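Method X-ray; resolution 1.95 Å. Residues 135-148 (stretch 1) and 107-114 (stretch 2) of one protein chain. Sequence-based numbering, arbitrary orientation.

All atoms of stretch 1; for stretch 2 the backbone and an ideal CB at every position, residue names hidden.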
# COMPACT_ATOMS: atom_id res chain seq x y z
N ARG B 135 9.99 10.24 22.23
CA ARG B 135 8.95 9.30 21.84
C ARG B 135 8.49 9.54 20.40
O ARG B 135 8.04 8.62 19.73
CB ARG B 135 7.76 9.37 22.80
CG ARG B 135 8.07 8.77 24.18
CD ARG B 135 6.84 8.80 25.08
NE ARG B 135 7.09 8.15 26.36
CZ ARG B 135 6.16 7.95 27.28
NH1 ARG B 135 4.91 8.34 27.08
NH2 ARG B 135 6.49 7.34 28.42
N MET B 136 8.58 10.79 19.95
CA MET B 136 8.26 11.13 18.56
C MET B 136 9.22 10.46 17.58
O MET B 136 8.81 9.98 16.52
CB MET B 136 8.28 12.65 18.37
CG MET B 136 7.91 13.11 16.96
SD MET B 136 6.21 12.74 16.47
CE MET B 136 5.30 13.69 17.69
N ILE B 137 10.50 10.45 17.92
CA ILE B 137 11.52 9.79 17.11
C ILE B 137 11.24 8.30 16.99
O ILE B 137 11.29 7.73 15.90
CB ILE B 137 12.92 10.02 17.70
CG1 ILE B 137 13.37 11.46 17.44
CG2 ILE B 137 13.92 9.05 17.11
CD1 ILE B 137 14.59 11.89 18.25
N ILE B 138 10.97 7.67 18.12
CA ILE B 138 10.59 6.26 18.15
C ILE B 138 9.44 5.96 17.18
O ILE B 138 9.54 5.07 16.34
CB ILE B 138 10.21 5.86 19.58
CG1 ILE B 138 11.44 5.93 20.49
CG2 ILE B 138 9.64 4.44 19.61
CD1 ILE B 138 11.15 5.51 21.91
N ALA B 139 8.35 6.70 17.31
CA ALA B 139 7.16 6.48 16.46
C ALA B 139 7.41 6.72 14.98
O ALA B 139 6.98 5.92 14.12
CB ALA B 139 6.01 7.37 16.96
N ALA B 140 8.10 7.82 14.64
CA ALA B 140 8.31 8.18 13.24
C ALA B 140 9.22 7.19 12.54
O ALA B 140 9.01 6.85 11.36
CB ALA B 140 8.86 9.61 13.13
N VAL B 141 10.24 6.70 13.25
CA VAL B 141 11.10 5.69 12.66
C VAL B 141 10.32 4.39 12.45
O VAL B 141 10.43 3.78 11.41
CB VAL B 141 12.38 5.43 13.48
CG1 VAL B 141 13.10 4.17 12.96
CG2 VAL B 141 13.30 6.66 13.43
N ARG B 142 9.54 3.99 13.45
CA ARG B 142 8.86 2.69 13.39
C ARG B 142 7.80 2.69 12.30
O ARG B 142 7.71 1.75 11.51
CB ARG B 142 8.25 2.34 14.76
CG ARG B 142 7.48 1.00 14.79
CD ARG B 142 8.39 -0.19 14.46
NE ARG B 142 7.75 -1.46 14.83
CZ ARG B 142 8.26 -2.65 14.54
NH1 ARG B 142 9.40 -2.74 13.87
NH2 ARG B 142 7.62 -3.75 14.90
N LEU B 143 7.01 3.76 12.24
CA LEU B 143 5.96 3.88 11.23
C LEU B 143 6.59 3.93 9.84
O LEU B 143 6.09 3.32 8.89
CB LEU B 143 5.14 5.16 11.51
CG LEU B 143 3.65 5.14 11.18
CD1 LEU B 143 3.03 3.81 11.57
CD2 LEU B 143 2.92 6.30 11.87
N SER B 144 7.70 4.65 9.73
CA SER B 144 8.42 4.76 8.47
C SER B 144 8.83 3.39 7.92
O SER B 144 8.61 3.11 6.73
CB SER B 144 9.65 5.67 8.63
OG SER B 144 10.45 5.58 7.46
N THR B 145 9.42 2.55 8.76
CA THR B 145 9.84 1.23 8.31
C THR B 145 8.65 0.39 7.83
O THR B 145 8.76 -0.36 6.86
CB THR B 145 10.62 0.42 9.38
OG1 THR B 145 9.77 0.12 10.50
CG2 THR B 145 11.88 1.17 9.85
N LYS B 146 7.50 0.54 8.49
CA LYS B 146 6.31 -0.23 8.14
C LYS B 146 5.64 0.27 6.85
O LYS B 146 4.99 -0.50 6.15
CB LYS B 146 5.32 -0.24 9.31
CG LYS B 146 5.75 -1.14 10.44
CD LYS B 146 4.68 -1.35 11.50
CE LYS B 146 5.14 -2.39 12.53
NZ LYS B 146 4.14 -2.62 13.60
N LEU B 147 5.79 1.56 6.56
CA LEU B 147 5.36 2.13 5.28
C LEU B 147 6.25 1.72 4.11
O LEU B 147 5.84 1.77 2.95
CB LEU B 147 5.39 3.65 5.35
CG LEU B 147 4.31 4.36 6.17
CD1 LEU B 147 4.68 5.84 6.31
CD2 LEU B 147 2.96 4.22 5.52
N LEU B 148 7.48 1.32 4.42
CA LEU B 148 8.52 1.15 3.39
C LEU B 148 8.97 -0.27 3.13
O LEU B 148 9.19 -0.67 1.98
CB LEU B 148 9.77 1.95 3.79
CG LEU B 148 9.76 3.44 3.49
CD1 LEU B 148 10.93 4.10 4.23
CD2 LEU B 148 9.86 3.67 2.00
N UNK B 107 9.57 13.33 6.87
CA UNK B 107 8.34 13.83 6.26
C UNK B 107 7.13 13.62 7.17
O UNK B 107 6.21 14.43 7.16
CB UNK B 107 8.10 13.14 4.91
N UNK B 108 7.13 12.54 7.94
CA UNK B 108 6.04 12.30 8.88
C UNK B 108 5.96 13.43 9.93
O UNK B 108 4.87 13.92 10.25
CB UNK B 108 6.23 10.95 9.57
N UNK B 109 7.11 13.85 10.46
CA UNK B 109 7.09 14.95 11.40
C UNK B 109 6.75 16.28 10.71
O UNK B 109 6.02 17.10 11.27
CB UNK B 109 8.44 15.05 12.11
N UNK B 110 7.27 16.47 9.49
CA UNK B 110 6.91 17.59 8.61
C UNK B 110 5.40 17.73 8.48
O UNK B 110 4.85 18.80 8.62
CB UNK B 110 7.53 17.40 7.23
N UNK B 111 4.73 16.62 8.16
CA UNK B 111 3.31 16.70 7.88
C UNK B 111 2.48 16.82 9.15
O UNK B 111 1.35 17.33 9.13
CB UNK B 111 2.87 15.47 7.08
N UNK B 112 3.02 16.36 10.27
CA UNK B 112 2.34 16.56 11.55
C UNK B 112 2.38 18.04 11.97
O UNK B 112 1.38 18.59 12.47
CB UNK B 112 2.98 15.69 12.63
N UNK B 113 3.52 18.69 11.78
CA UNK B 113 3.73 20.01 12.41
C UNK B 113 3.56 21.20 11.47
O UNK B 113 3.38 22.33 11.92
CB UNK B 113 5.13 20.07 13.01
N UNK B 114 3.62 20.95 10.16
CA UNK B 114 3.61 22.03 9.17
C UNK B 114 2.51 21.88 8.13
O UNK B 114 2.20 20.77 7.67
CB UNK B 114 4.97 22.10 8.46

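Stretch 1 is helical throughout, and the helix of stretch 2 crosses it at 117°, with a closest axial approach of 10.0 Å. The contacts run from Met-136 to Leu-147 along stretch 1, and the backbones come nearest at position 108, whose CA lies 6.4 Å from the CA of Ala-140.

Position 107 has helical angles (-66/-33), and its ideal CB has nothing of stretch 1 within 5.5 Å. The visible atoms therefore set little limit on it. The deposited residue is Phe-107, which makes no contact with stretch 1.

Position 108 is the most constrained. Its CA-to-CB bond points toward stretch 1, and the ideal CB lies 4.6 Å from Ala-140 CB. The small side chain of Ala-140 leaves a hollow there, continued along the helix by Leu-143, Ser-144 and Leu-147. Its lining is mostly aliphatic, and the carbonyl of Ala-140 is already taken by the backbone N of Ser-144 (N to O 3.0 Å), so nothing strongly calls for a polar partner. A medium-sized aliphatic residue such as leucine, isoleucine or methionine would suit. The deposited residue is Leu-108, a knob in this hole with chi1 m and chi2 t. Its CD1 lies 3.7 Å from Ala-140 O and 4.0 Å from Leu-143 CB, while its CD2 reaches Leu-147 CD1 at 4.2 Å. It has 88 Å² covered by stretch 1, the largest share of any residue here.

At position 109 CA-to-CB again points toward stretch 1, but the ideal CB stands off at 5.3 Å from Met-136 CG. Ala-140 and Met-136 offer an apolar surface just beyond the reach of CB, so valine, isoleucine, leucine or methionine could serve. Ile-109 is found, with chi1 p; its CG2 packs 4.0 Å from Met-136 CG and 4.2 Å from Ala-140 CB.

Positions 110 and 111 are out of reach of stretch 1, and their ideal CB atoms have none of its atoms within 5.5 Å; many side chains are compatible. They hold Asp-110 and Thr-111, the latter with OG1 hydrogen-bonded elsewhere in the structure.

Position 112 points toward stretch 1, yet its ideal CB touches nothing within 5.5 Å. A side chain must extend to reach the end of Met-136, making leucine, methionine or a larger apolar residue plausible. Leu-112 bridges the gap: its CD2 lies 3.6 Å from Met-136 CE, the shortest contact between the stretches.

Position 113, the last helical residue, also points toward stretch 1 from beyond 5.5 Å. The same methionine methyl group is the available target, favouring a long apolar or aromatic side chain. Phe-113 spans the distance, its CZ 4.1 Å from Met-136 CE, which approaches the ring obliquely.

Position 114 leaves helical angles (-125/143) and is out of reach, so stretch 1 cannot select its side chain. Leu-114 occupies it.

Stretch 2, residues 107-114: FLIDTLFL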
# COMPACT_ATOMS: atom_id res chain seq x y z
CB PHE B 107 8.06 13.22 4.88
CG PHE B 107 6.88 13.85 4.21
CD1 PHE B 107 7.01 15.07 3.55
CD2 PHE B 107 5.62 13.27 4.30
CE1 PHE B 107 5.92 15.69 2.96
CE2 PHE B 107 4.51 13.89 3.72
CZ PHE B 107 4.66 15.10 3.05
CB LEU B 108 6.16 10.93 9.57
CG LEU B 108 6.00 9.69 8.66
CD1 LEU B 108 6.20 8.39 9.45
CD2 LEU B 108 4.64 9.69 7.97
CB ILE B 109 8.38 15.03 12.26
CG1 ILE B 109 9.61 15.27 11.38
CG2 ILE B 109 8.57 13.75 13.09
CD1 ILE B 109 10.84 15.73 12.19
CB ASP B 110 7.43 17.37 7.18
CG ASP B 110 8.92 17.65 7.03
OD1 ASP B 110 9.47 18.46 7.79
OD2 ASP B 110 9.53 17.06 6.09
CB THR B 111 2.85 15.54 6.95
OG1 THR B 111 1.57 15.85 6.39
CG2 THR B 111 2.78 14.24 7.73
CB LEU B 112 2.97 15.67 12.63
CG LEU B 112 2.44 15.76 14.06
CD1 LEU B 112 0.91 15.66 14.13
CD2 LEU B 112 3.11 14.73 14.99
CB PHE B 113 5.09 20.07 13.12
CG PHE B 113 5.16 19.21 14.35
CD1 PHE B 113 4.55 19.60 15.52
CD2 PHE B 113 5.82 17.98 14.33
CE1 PHE B 113 4.59 18.80 16.65
CE2 PHE B 113 5.86 17.19 15.46
CZ PHE B 113 5.24 17.60 16.62
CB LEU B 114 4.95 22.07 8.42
CG LEU B 114 6.22 22.36 9.23
CD1 LEU B 114 7.47 21.95 8.44
CD2 LEU B 114 6.28 23.82 9.62
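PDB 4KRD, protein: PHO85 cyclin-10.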